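Local coordinates for protein leucine aminopeptidase 1 (Caenorhabditis elegans, PDB 2HC9) that releases N-terminal amino acids, preferably leucine, from peptides as a two-zinc aminopeptidase of the M17 family and probably serves as a digestive enzyme, at residues G260-T265 and N314-I319; L414-S417 and M421-S424; K321-K326 and G344-K349. The protein carries 1 engineered substitution. All blocks are in the same frame, centred on the assembly; numbering follows the deposited sequence.

Interaction 1: G260-T265 and N314-I319; sequences GLQIKT and NKPDDI
Leu261 and Gln262 face Lys315 and Pro316 across two loops without regular structure; Leu261 CA and Lys315 CA stand 6.1 Å apart, Gln262 is the centre of an inverse gamma turn, and Lys315 to Asp318 form a type II beta turn. A water bridges the backbones, accepting from Leu261 N at 2.9 Å and donating to Asn314 O at 2.6 Å. In the conformer given, one of two modelled, Leu261 CD1 comes 3.4 Å from Asn314 O and also meets Lys315 CG, the two chains running alongside each other. The Gln262 amide lies against the Pro316 ring, the two side chains pointing opposite ways: Gln262 CD comes within 3.4 Å of Pro316 CG, while Gln262 OE1 touches Pro316 CB and CG. The chain of Gln262 is extended beyond CG (chi2 159°), which carries its amide to the proline ring. Both ends of that amide are bonded elsewhere, OE1 to Thr333 N and NE2 to Asn331 O and to Lys266 O of the second subunit. Within the turn, Lys315 N donates to Asp318 OD2 from above the carboxylate plane at 3.1 Å, and Lys315 NZ forms a salt bridge with Glu306 of the second subunit. Amide-on-proline packing and one bridging water, with the ends of Gln262 and Lys315 bonded to neighbours, thus join the loop of the predicted active-site Lys264 to loop 314-319 at an interface with the second subunit, which both loops reach.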
ATOM      1  N   GLY A 260      15.502   8.693  -9.746  1.00 16.24           N
ATOM      2  CA  GLY A 260      15.108   9.489 -10.912  1.00 16.19           C
ATOM      3  C   GLY A 260      13.629   9.810 -10.874  1.00 15.12           C
ATOM      4  O   GLY A 260      12.998   9.763  -9.812  1.00 14.29           O
ATOM      5  N   LEU A 261      13.030  10.151 -12.017  1.00 16.79           N
ATOM      6  CA  LEU A 261      11.608  10.508 -11.982  0.60 14.23           C
ATOM      7  C   LEU A 261      10.697   9.378 -11.490  1.00 16.55           C
ATOM      8  O   LEU A 261       9.653   9.651 -10.890  1.00 17.11           O
ATOM      9  CB  LEU A 261      11.130  11.073 -13.323  0.60 16.97           C
ATOM     10  CG  LEU A 261      11.427  12.560 -13.560  0.60 16.88           C
ATOM     11  CD1 LEU A 261      11.269  12.867 -15.048  0.60 16.72           C
ATOM     12  CD2 LEU A 261      10.495  13.495 -12.729  0.60 12.15           C
ATOM     13  N   GLN A 262      11.094   8.120 -11.703  1.00 15.72           N
ATOM     14  CA  GLN A 262      10.462   7.006 -10.989  1.00 13.35           C
ATOM     15  C   GLN A 262      11.133   6.899  -9.619  1.00 18.35           C
ATOM     16  O   GLN A 262      11.976   6.032  -9.359  1.00 14.33           O
ATOM     17  CB  GLN A 262      10.530   5.696 -11.781  1.00 14.68           C
ATOM     18  CG  GLN A 262       9.552   5.723 -12.974  1.00 15.67           C
ATOM     19  CD  GLN A 262       9.932   4.724 -14.026  1.00 17.36           C
ATOM     20  OE1 GLN A 262      10.957   4.886 -14.693  1.00 17.05           O
ATOM     21  NE2 GLN A 262       9.111   3.691 -14.194  1.00 15.40           N
ATOM     22  N   ILE A 263      10.751   7.836  -8.758  1.00 16.23           N
ATOM     23  CA  ILE A 263      11.508   8.158  -7.545  1.00 15.22           C
ATOM     24  C   ILE A 263      11.403   7.066  -6.495  1.00 17.13           C
ATOM     25  O   ILE A 263      10.360   6.407  -6.370  1.00 14.63           O
ATOM     26  CB  ILE A 263      10.978   9.511  -6.993  1.00 17.28           C
ATOM     27  CG1 ILE A 263      11.964  10.165  -6.020  1.00 18.78           C
ATOM     28  CG2 ILE A 263       9.557   9.377  -6.410  1.00 17.71           C
ATOM     29  CD1 ILE A 263      11.615  11.685  -5.795  1.00 14.91           C
ATOM     30  N   LYS A 264      12.482   6.877  -5.728  1.00 15.22           N
ATOM     31  CA  LYS A 264      12.464   5.969  -4.591  1.00 13.94           C
ATOM     32  C   LYS A 264      11.522   6.466  -3.497  1.00 16.40           C
ATOM     33  O   LYS A 264      11.134   7.643  -3.469  1.00 15.81           O
ATOM     34  CB  LYS A 264      13.885   5.792  -4.047  1.00 13.76           C
ATOM     35  CG  LYS A 264      14.782   5.066  -5.072  1.00 13.59           C
ATOM     36  CD  LYS A 264      16.184   4.862  -4.444  1.00 15.09           C
ATOM     37  CE  LYS A 264      17.126   4.145  -5.431  1.00 17.07           C
ATOM     38  NZ  LYS A 264      16.722   2.675  -5.578  1.00 15.23           N
ATOM     39  N   THR A 265      11.129   5.548  -2.628  1.00 15.71           N
ATOM     40  CA  THR A 265      10.168   5.865  -1.574  1.00 18.65           C
ATOM     41  C   THR A 265      10.869   6.580  -0.431  1.00 18.80           C
ATOM     42  O   THR A 265      12.116   6.671  -0.376  1.00 17.01           O
ATOM     43  CB  THR A 265       9.494   4.598  -1.001  1.00 18.94           C
ATOM     44  OG1 THR A 265      10.492   3.772  -0.382  1.00 20.24           O
ATOM     45  CG2 THR A 265       8.766   3.806  -2.066  1.00 23.55           C
ATOM     46  N   ASN A 314      15.939  11.789 -17.405  1.00 14.68           N
ATOM     47  CA  ASN A 314      15.283  10.596 -17.972  1.00 15.57           C
ATOM     48  C   ASN A 314      13.846  10.441 -17.441  1.00 14.06           C
ATOM     49  O   ASN A 314      13.592  10.714 -16.256  1.00 15.50           O
ATOM     50  CB  ASN A 314      16.039   9.321 -17.551  1.00 15.36           C
ATOM     51  CG  ASN A 314      17.354   9.105 -18.308  1.00 15.86           C
ATOM     52  OD1 ASN A 314      17.567   9.623 -19.410  1.00 16.26           O
ATOM     53  ND2 ASN A 314      18.244   8.296 -17.692  1.00 16.75           N
ATOM     54  N   LYS A 315      12.945  10.016 -18.319  1.00 18.53           N
ATOM     55  CA  LYS A 315      11.527   9.766 -18.037  1.00 20.58           C
ATOM     56  C   LYS A 315      11.234   8.364 -18.599  1.00 17.17           C
ATOM     57  O   LYS A 315      11.737   8.040 -19.661  1.00 16.60           O
ATOM     58  CB  LYS A 315      10.639  10.701 -18.884  1.00 19.93           C
ATOM     59  CG  LYS A 315      10.795  12.176 -18.730  1.00 23.36           C
ATOM     60  CD  LYS A 315       9.868  12.925 -19.653  1.00 20.98           C
ATOM     61  CE  LYS A 315      10.579  13.422 -20.893  1.00 20.56           C
ATOM     62  NZ  LYS A 315      11.056  14.807 -20.731  1.00 23.02           N
ATOM     63  N   PRO A 316      10.430   7.541 -17.930  1.00 14.26           N
ATOM     64  CA  PRO A 316      10.147   6.239 -18.564  1.00 15.08           C
ATOM     65  C   PRO A 316       9.370   6.423 -19.865  1.00 16.20           C
ATOM     66  O   PRO A 316       8.427   7.219 -19.904  1.00 16.70           O
ATOM     67  CB  PRO A 316       9.284   5.503 -17.535  1.00 13.88           C
ATOM     68  CG  PRO A 316       8.753   6.611 -16.612  1.00 16.64           C
ATOM     69  CD  PRO A 316       9.789   7.685 -16.609  1.00 15.75           C
ATOM     70  N   ASP A 317       9.808   5.695 -20.895  1.00 16.06           N
ATOM     71  CA  ASP A 317       9.399   5.799 -22.313  1.00 15.22           C
ATOM     72  C   ASP A 317      10.526   6.378 -23.164  1.00 15.06           C
ATOM     73  O   ASP A 317      10.567   6.120 -24.382  1.00 17.40           O
ATOM     74  CB  ASP A 317       8.148   6.656 -22.566  1.00 16.01           C
ATOM     75  CG  ASP A 317       6.872   6.023 -22.039  1.00 17.83           C
ATOM     76  OD1 ASP A 317       6.882   4.851 -21.594  1.00 15.31           O
ATOM     77  OD2 ASP A 317       5.851   6.741 -22.067  1.00 15.23           O
ATOM     78  N   ASP A 318      11.417   7.159 -22.551  1.00 13.57           N
ATOM     79  CA  ASP A 318      12.532   7.760 -23.312  1.00 15.06           C
ATOM     80  C   ASP A 318      13.329   6.656 -24.009  1.00 16.99           C
ATOM     81  O   ASP A 318      13.543   5.590 -23.437  1.00 15.90           O
ATOM     82  CB  ASP A 318      13.503   8.508 -22.405  1.00 14.01           C
ATOM     83  CG  ASP A 318      13.022   9.902 -22.012  1.00 15.00           C
ATOM     84  OD1 ASP A 318      11.919  10.355 -22.429  1.00 16.49           O
ATOM     85  OD2 ASP A 318      13.776  10.544 -21.253  1.00 16.28           O
ATOM     86  N   ILE A 319      13.771   6.912 -25.237  1.00 14.27           N
ATOM     87  CA  ILE A 319      14.659   5.970 -25.929  1.00 15.16           C
ATOM     88  C   ILE A 319      15.980   6.685 -26.187  1.00 15.91           C
ATOM     89  O   ILE A 319      15.992   7.792 -26.761  1.00 15.01           O
ATOM     90  CB  ILE A 319      14.065   5.486 -27.290  1.00 16.13           C
ATOM     91  CG1 ILE A 319      12.752   4.720 -27.032  1.00 17.91           C
ATOM     92  CG2 ILE A 319      15.103   4.537 -28.010  1.00 14.80           C
ATOM     93  CD1 ILE A 319      11.969   4.367 -28.328  1.00 19.54           C
TER
HETATM   94  O   HOH W   1      15.013  10.129 -14.200  1.00 14.97           O

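Interaction 2: L414-S417 and M421-S424; sequences LKSS and MKNS
Met421 opens the second segment against the carbonyl of Leu414: its CA lies 3.4 Å from Leu414 O, and Met421 CB is 4.5 Å from Leu414 CB. Chi1 of 64° sets Met421 CG between its backbone N and carbonyl carbon, and the side chain leads off from 414-417 to pack on Leu440 of helix 433-442, which Leu414 also touches. Ser416 CB closes on the backbone here, 3.6 Å from Met421 C, while Ser416 OG is bonded to Glu329 and to the amides of Ile418 and Ala419. Lys422 N then gives the one hydrogen bond between the segments, to Leu414 O at 2.8 Å; it is nearly straight (172° at the hydrogen), with the donor tilted 23° from the carbonyl plane. The extended Lys422 chain runs over Lys415 O, its CG at 3.5 Å, and brushes Ser416 CB. Lys422 O is buried against Leu414 CB, also 3.5 Å away. The Asn423 amide is bonded outside the segments, ND2 to the carbonyls of Ala335 and Asn332 and OD1 to Asn331 N, and Asn423 O bonds Arg338, a predicted active-site residue. At Ser424, Leu414 CD2 reaches CA at 3.5 Å. Carbon contacts, many of them with backbone carbonyls, thus pack this short loop on the short, weakly bonded strand 421-422; a single straight backbone bond ties the two segments, while the buried Lys422 O has no hydrogen-bond partner in the model.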
ATOM      1  N   LEU A 414      13.505  -8.378 -21.597  1.00 15.85           N
ATOM      2  CA  LEU A 414      13.777  -6.975 -21.926  1.00 17.04           C
ATOM      3  C   LEU A 414      13.323  -6.612 -23.327  1.00 16.11           C
ATOM      4  O   LEU A 414      13.771  -5.624 -23.883  1.00 13.88           O
ATOM      5  CB  LEU A 414      15.280  -6.675 -21.766  1.00 15.61           C
ATOM      6  CG  LEU A 414      15.782  -6.912 -20.345  1.00 17.36           C
ATOM      7  CD1 LEU A 414      17.305  -6.728 -20.270  1.00 20.25           C
ATOM      8  CD2 LEU A 414      15.072  -5.963 -19.384  1.00 18.85           C
ATOM      9  N   LYS A 415      12.426  -7.408 -23.902  1.00 18.45           N
ATOM     10  CA  LYS A 415      11.935  -7.109 -25.256  1.00 22.40           C
ATOM     11  C   LYS A 415      11.261  -5.723 -25.321  1.00 20.79           C
ATOM     12  O   LYS A 415      10.557  -5.307 -24.376  1.00 16.34           O
ATOM     13  CB  LYS A 415      10.962  -8.214 -25.699  1.00 24.41           C
ATOM     14  CG  LYS A 415      10.442  -8.068 -27.116  1.00 33.77           C
ATOM     15  CD  LYS A 415       9.651  -9.313 -27.542  1.00 42.82           C
ATOM     16  CE  LYS A 415       9.923  -9.643 -29.024  1.00 48.16           C
ATOM     17  NZ  LYS A 415       8.919 -10.588 -29.615  1.00 55.29           N
ATOM     18  N   SER A 416      11.499  -5.012 -26.426  1.00 17.46           N
ATOM     19  CA  SER A 416      10.868  -3.712 -26.685  1.00 16.67           C
ATOM     20  C   SER A 416      10.289  -3.751 -28.084  1.00 21.44           C
ATOM     21  O   SER A 416      10.889  -4.328 -29.011  1.00 17.30           O
ATOM     22  CB  SER A 416      11.899  -2.575 -26.616  1.00 17.43           C
ATOM     23  OG  SER A 416      11.349  -1.332 -27.084  1.00 16.62           O
ATOM     24  N   SER A 417       9.115  -3.140 -28.237  1.00 15.80           N
ATOM     25  CA  SER A 417       8.530  -3.015 -29.575  1.00 18.27           C
ATOM     26  C   SER A 417       9.218  -1.974 -30.429  1.00 21.02           C
ATOM     27  O   SER A 417       9.168  -2.035 -31.638  1.00 18.65           O
ATOM     28  CB  SER A 417       7.044  -2.669 -29.483  1.00 22.28           C
ATOM     29  OG  SER A 417       6.339  -3.741 -28.877  1.00 27.94           O
ATOM     30  N   MET A 421      15.968  -2.822 -27.042  1.00 17.73           N
ATOM     31  CA  MET A 421      15.600  -3.494 -25.785  1.00 14.10           C
ATOM     32  C   MET A 421      15.074  -2.440 -24.822  1.00 14.79           C
ATOM     33  O   MET A 421      15.272  -1.232 -25.032  1.00 16.78           O
ATOM     34  CB  MET A 421      16.822  -4.180 -25.150  1.00 14.22           C
ATOM     35  CG  MET A 421      17.906  -3.181 -24.720  1.00 14.39           C
ATOM     36  SD  MET A 421      19.553  -3.921 -24.652  1.00 17.10           S
ATOM     37  CE  MET A 421      19.933  -3.783 -26.393  1.00 16.29           C
ATOM     38  N   LYS A 422      14.407  -2.901 -23.774  1.00 15.72           N
ATOM     39  CA  LYS A 422      14.092  -2.045 -22.618  1.00 13.11           C
ATOM     40  C   LYS A 422      15.202  -2.255 -21.588  1.00 15.90           C
ATOM     41  O   LYS A 422      15.892  -3.258 -21.646  1.00 15.05           O
ATOM     42  CB  LYS A 422      12.766  -2.492 -21.996  1.00 16.53           C
ATOM     43  CG  LYS A 422      11.530  -2.294 -22.867  1.00 17.23           C
ATOM     44  CD  LYS A 422      10.245  -2.501 -22.050  1.00 17.66           C
ATOM     45  CE  LYS A 422       9.014  -2.249 -22.933  1.00 20.67           C
ATOM     46  NZ  LYS A 422       7.730  -2.483 -22.193  1.00 18.16           N
ATOM     47  N   ASN A 423      15.346  -1.343 -20.633  1.00 15.42           N
ATOM     48  CA  ASN A 423      16.319  -1.548 -19.553  1.00 17.16           C
ATOM     49  C   ASN A 423      15.822  -2.398 -18.372  1.00 17.33           C
ATOM     50  O   ASN A 423      16.618  -2.888 -17.590  1.00 18.36           O
ATOM     51  CB  ASN A 423      16.953  -0.208 -19.098  1.00 16.51           C
ATOM     52  CG  ASN A 423      16.022   0.645 -18.222  1.00 18.93           C
ATOM     53  OD1 ASN A 423      14.822   0.716 -18.451  1.00 16.44           O
ATOM     54  ND2 ASN A 423      16.597   1.346 -17.249  1.00 13.87           N
ATOM     55  N   SER A 424      14.512  -2.591 -18.248  1.00 15.74           N
ATOM     56  CA  SER A 424      14.004  -3.427 -17.162  1.00 19.22           C
ATOM     57  C   SER A 424      12.668  -4.026 -17.539  1.00 17.97           C
ATOM     58  O   SER A 424      12.130  -3.756 -18.619  1.00 17.46           O
ATOM     59  CB  SER A 424      13.917  -2.652 -15.834  1.00 26.31           C
ATOM     60  OG  SER A 424      12.735  -1.922 -15.757  1.00 36.39           O
TER

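Interaction 3: K321-K326 and G344-K349; sequences KMLSGK and GVFYAK
Leu323 and Ser324, in a type I beta turn from Met322 to Gly325, meet one side of helix 337-350, with Ser324 CA and Phe346 CA 6.1 Å apart. The turn is closed by Gly325 N bonding Met322 O, and Met322 N bonds Lys326 O beside it. Phe346 carries the contact. Its ring lies flat beneath Ser324, whose CA sits 3.5 Å from the ring centroid and only 2° off the ring normal, a CH-pi contact placed almost exactly over the centre. Ser324 CB follows over the same face, 3.7 Å from Phe346 CD1. Leu323 crosses the phenylalanine obliquely, its CG 3.7 Å from Phe346 CD2, and Leu323 O approaches CE2 of the ring. Leu323 reaches the helix because chi1 of -173° swings CG to the side opposite its own amide nitrogen; its CD2 meets Tyr347 CB at 3.7 Å, near the plane of the tyrosine ring at its edge. Tyr347 in turn meets Phe233 edge-to-face. Ser324 OG accepts from Lys326 N at 3.1 Å in an ST turn and is also bonded to His444, while Leu323 N bonds Asp343 on the same helix. Putting an alanine at Phe346 would probably leave the CA and CB of Ser324 without the ring face they rest on and Leu323 CG without its aromatic neighbour. The direct contact is therefore apolar and CH-pi in character, and it packs the hairpin turn between strands 319-321 and 327-329 onto the helix, with the serine hydroxyl used to shape the turn.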
ATOM      1  N   LYS A 321      20.364   6.255 -27.356  1.00 16.36           N
ATOM      2  CA  LYS A 321      21.355   5.447 -28.074  1.00 15.44           C
ATOM      3  C   LYS A 321      22.599   5.323 -27.193  1.00 15.73           C
ATOM      4  O   LYS A 321      23.174   6.333 -26.732  1.00 17.00           O
ATOM      5  CB  LYS A 321      21.688   6.081 -29.434  1.00 18.52           C
ATOM      6  CG  LYS A 321      22.670   5.236 -30.277  1.00 26.68           C
ATOM      7  CD  LYS A 321      22.762   5.728 -31.736  1.00 29.06           C
ATOM      8  CE  LYS A 321      21.622   5.077 -32.546  1.00 42.62           C
ATOM      9  NZ  LYS A 321      21.692   5.262 -34.034  1.00 47.40           N
ATOM     10  N   MET A 322      22.990   4.082 -26.959  1.00 17.51           N
ATOM     11  CA  MET A 322      24.083   3.741 -26.051  1.00 18.28           C
ATOM     12  C   MET A 322      25.417   3.897 -26.804  1.00 16.51           C
ATOM     13  O   MET A 322      25.428   4.067 -28.035  1.00 18.01           O
ATOM     14  CB  MET A 322      23.915   2.291 -25.587  1.00 13.84           C
ATOM     15  CG  MET A 322      22.542   1.996 -24.985  1.00 13.91           C
ATOM     16  SD  MET A 322      22.109   3.067 -23.589  1.00 16.81           S
ATOM     17  CE  MET A 322      23.191   2.416 -22.348  1.00 14.19           C
ATOM     18  N   LEU A 323      26.529   3.834 -26.074  1.00 15.81           N
ATOM     19  CA  LEU A 323      27.852   3.897 -26.729  1.00 14.95           C
ATOM     20  C   LEU A 323      27.983   2.813 -27.827  1.00 18.19           C
ATOM     21  O   LEU A 323      28.617   3.029 -28.864  1.00 16.06           O
ATOM     22  CB  LEU A 323      28.958   3.743 -25.690  1.00 15.98           C
ATOM     23  CG  LEU A 323      30.388   3.942 -26.199  1.00 16.46           C
ATOM     24  CD1 LEU A 323      30.586   5.374 -26.760  1.00 19.85           C
ATOM     25  CD2 LEU A 323      31.418   3.609 -25.075  1.00 13.56           C
ATOM     26  N   SER A 324      27.340   1.671 -27.604  1.00 16.94           N
ATOM     27  CA  SER A 324      27.388   0.508 -28.520  1.00 17.08           C
ATOM     28  C   SER A 324      26.709   0.791 -29.870  1.00 18.34           C
ATOM     29  O   SER A 324      26.884   0.020 -30.832  1.00 18.92           O
ATOM     30  CB  SER A 324      26.694  -0.686 -27.860  1.00 19.90           C
ATOM     31  OG  SER A 324      25.295  -0.436 -27.749  1.00 16.89           O
ATOM     32  N   GLY A 325      25.928   1.863 -29.921  1.00 16.89           N
ATOM     33  CA  GLY A 325      25.095   2.152 -31.086  1.00 17.66           C
ATOM     34  C   GLY A 325      23.695   1.559 -30.977  1.00 19.25           C
ATOM     35  O   GLY A 325      22.828   1.904 -31.777  1.00 15.73           O
ATOM     36  N   LYS A 326      23.476   0.656 -30.013  1.00 15.02           N
ATOM     37  CA  LYS A 326      22.140   0.044 -29.819  1.00 15.95           C
ATOM     38  C   LYS A 326      21.188   1.001 -29.082  1.00 18.52           C
ATOM     39  O   LYS A 326      21.638   1.857 -28.312  1.00 18.06           O
ATOM     40  CB  LYS A 326      22.241  -1.276 -29.041  1.00 13.05           C
ATOM     41  CG  LYS A 326      22.855  -2.385 -29.920  1.00 18.73           C
ATOM     42  CD  LYS A 326      23.122  -3.644 -29.122  1.00 22.41           C
ATOM     43  CE  LYS A 326      23.723  -4.725 -30.037  1.00 27.14           C
ATOM     44  NZ  LYS A 326      22.843  -5.034 -31.225  1.00 33.39           N
ATOM     45  N   GLY A 344      30.262   1.465 -20.152  1.00 13.78           N
ATOM     46  CA  GLY A 344      31.618   1.200 -19.613  1.00 15.52           C
ATOM     47  C   GLY A 344      32.191  -0.105 -20.148  1.00 17.23           C
ATOM     48  O   GLY A 344      33.376  -0.177 -20.523  1.00 15.19           O
ATOM     49  N   VAL A 345      31.349  -1.131 -20.220  1.00 15.33           N
ATOM     50  CA  VAL A 345      31.780  -2.434 -20.690  0.50 17.79           C
ATOM     51  C   VAL A 345      32.029  -2.417 -22.224  1.00 18.10           C
ATOM     52  O   VAL A 345      32.997  -2.997 -22.727  1.00 16.37           O
ATOM     53  CB  VAL A 345      30.758  -3.514 -20.237  0.50 17.94           C
ATOM     54  CG1 VAL A 345      30.978  -4.785 -20.942  0.50 16.87           C
ATOM     55  CG2 VAL A 345      30.850  -3.758 -18.723  0.50 15.99           C
ATOM     56  N   PHE A 346      31.169  -1.728 -22.958  1.00 15.29           N
ATOM     57  CA  PHE A 346      31.415  -1.553 -24.388  1.00 15.68           C
ATOM     58  C   PHE A 346      32.728  -0.800 -24.662  1.00 17.87           C
ATOM     59  O   PHE A 346      33.549  -1.201 -25.496  1.00 16.84           O
ATOM     60  CB  PHE A 346      30.256  -0.838 -25.088  1.00 17.63           C
ATOM     61  CG  PHE A 346      30.440  -0.764 -26.576  1.00 15.40           C
ATOM     62  CD1 PHE A 346      30.126  -1.870 -27.377  1.00 17.35           C
ATOM     63  CD2 PHE A 346      30.959   0.387 -27.177  1.00 16.29           C
ATOM     64  CE1 PHE A 346      30.312  -1.804 -28.779  1.00 19.34           C
ATOM     65  CE2 PHE A 346      31.178   0.450 -28.556  1.00 19.05           C
ATOM     66  CZ  PHE A 346      30.834  -0.650 -29.364  1.00 19.18           C
ATOM     67  N   TYR A 347      32.936   0.279 -23.940  1.00 15.36           N
ATOM     68  CA  TYR A 347      34.210   0.994 -24.034  1.00 16.39           C
ATOM     69  C   TYR A 347      35.407   0.087 -23.755  1.00 14.39           C
ATOM     70  O   TYR A 347      36.408   0.124 -24.501  1.00 18.01           O
ATOM     71  CB  TYR A 347      34.221   2.186 -23.075  1.00 16.05           C
ATOM     72  CG  TYR A 347      35.440   3.081 -23.219  1.00 17.64           C
ATOM     73  CD1 TYR A 347      35.414   4.178 -24.070  1.00 15.67           C
ATOM     74  CD2 TYR A 347      36.618   2.814 -22.504  1.00 16.99           C
ATOM     75  CE1 TYR A 347      36.527   5.035 -24.184  1.00 16.66           C
ATOM     76  CE2 TYR A 347      37.730   3.657 -22.622  1.00 15.90           C
ATOM     77  CZ  TYR A 347      37.670   4.752 -23.446  1.00 20.98           C
ATOM     78  OH  TYR A 347      38.777   5.573 -23.537  1.00 20.33           O
ATOM     79  N   ALA A 348      35.329  -0.707 -22.685  1.00 17.26           N
ATOM     80  CA  ALA A 348      36.424  -1.604 -22.325  1.00 16.66           C
ATOM     81  C   ALA A 348      36.709  -2.579 -23.454  1.00 18.37           C
ATOM     82  O   ALA A 348      37.873  -2.835 -23.760  1.00 16.71           O
ATOM     83  CB  ALA A 348      36.110  -2.377 -21.032  1.00 16.24           C
ATOM     84  N   LYS A 349      35.657  -3.110 -24.076  1.00 17.83           N
ATOM     85  CA  LYS A 349      35.844  -4.051 -25.195  1.00 19.56           C
ATOM     86  C   LYS A 349      36.401  -3.347 -26.420  1.00 20.73           C
ATOM     87  O   LYS A 349      37.419  -3.753 -26.946  1.00 19.50           O
ATOM     88  CB  LYS A 349      34.529  -4.755 -25.585  1.00 17.37           C
ATOM     89  CG  LYS A 349      34.733  -5.741 -26.748  1.00 21.14           C
ATOM     90  CD  LYS A 349      33.430  -6.404 -27.171  1.00 22.66           C
ATOM     91  CE  LYS A 349      33.719  -7.408 -28.313  1.00 27.61           C
ATOM     92  NZ  LYS A 349      32.489  -8.043 -28.788  1.00 29.91           N
TER

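How the interactions relate
All three contacts lie in the catalytic domain, on the same side of the chain's centre. Interaction 1 closes first along the chain, then interaction 3, then interaction 2. Residues 314-319 lead into strand 319-321, whose hairpin turn belongs to interaction 3; strand 327-329 returns from it and pairs in parallel with strand 421-422 of interaction 2, so one three-stranded sheet connects all three. Centres of interactions 2 and 3 are about 17 Å apart, yet they touch where Met421 CE packs on Lys326 CD at 4.2 Å. Interactions 1 and 2, with centres about 15 Å apart, each have a side chain within about 9 Å of a bound zinc and both reach the second subunit; interaction 3 lies away from the annotated sites, on helix 337-350, which carries Arg338.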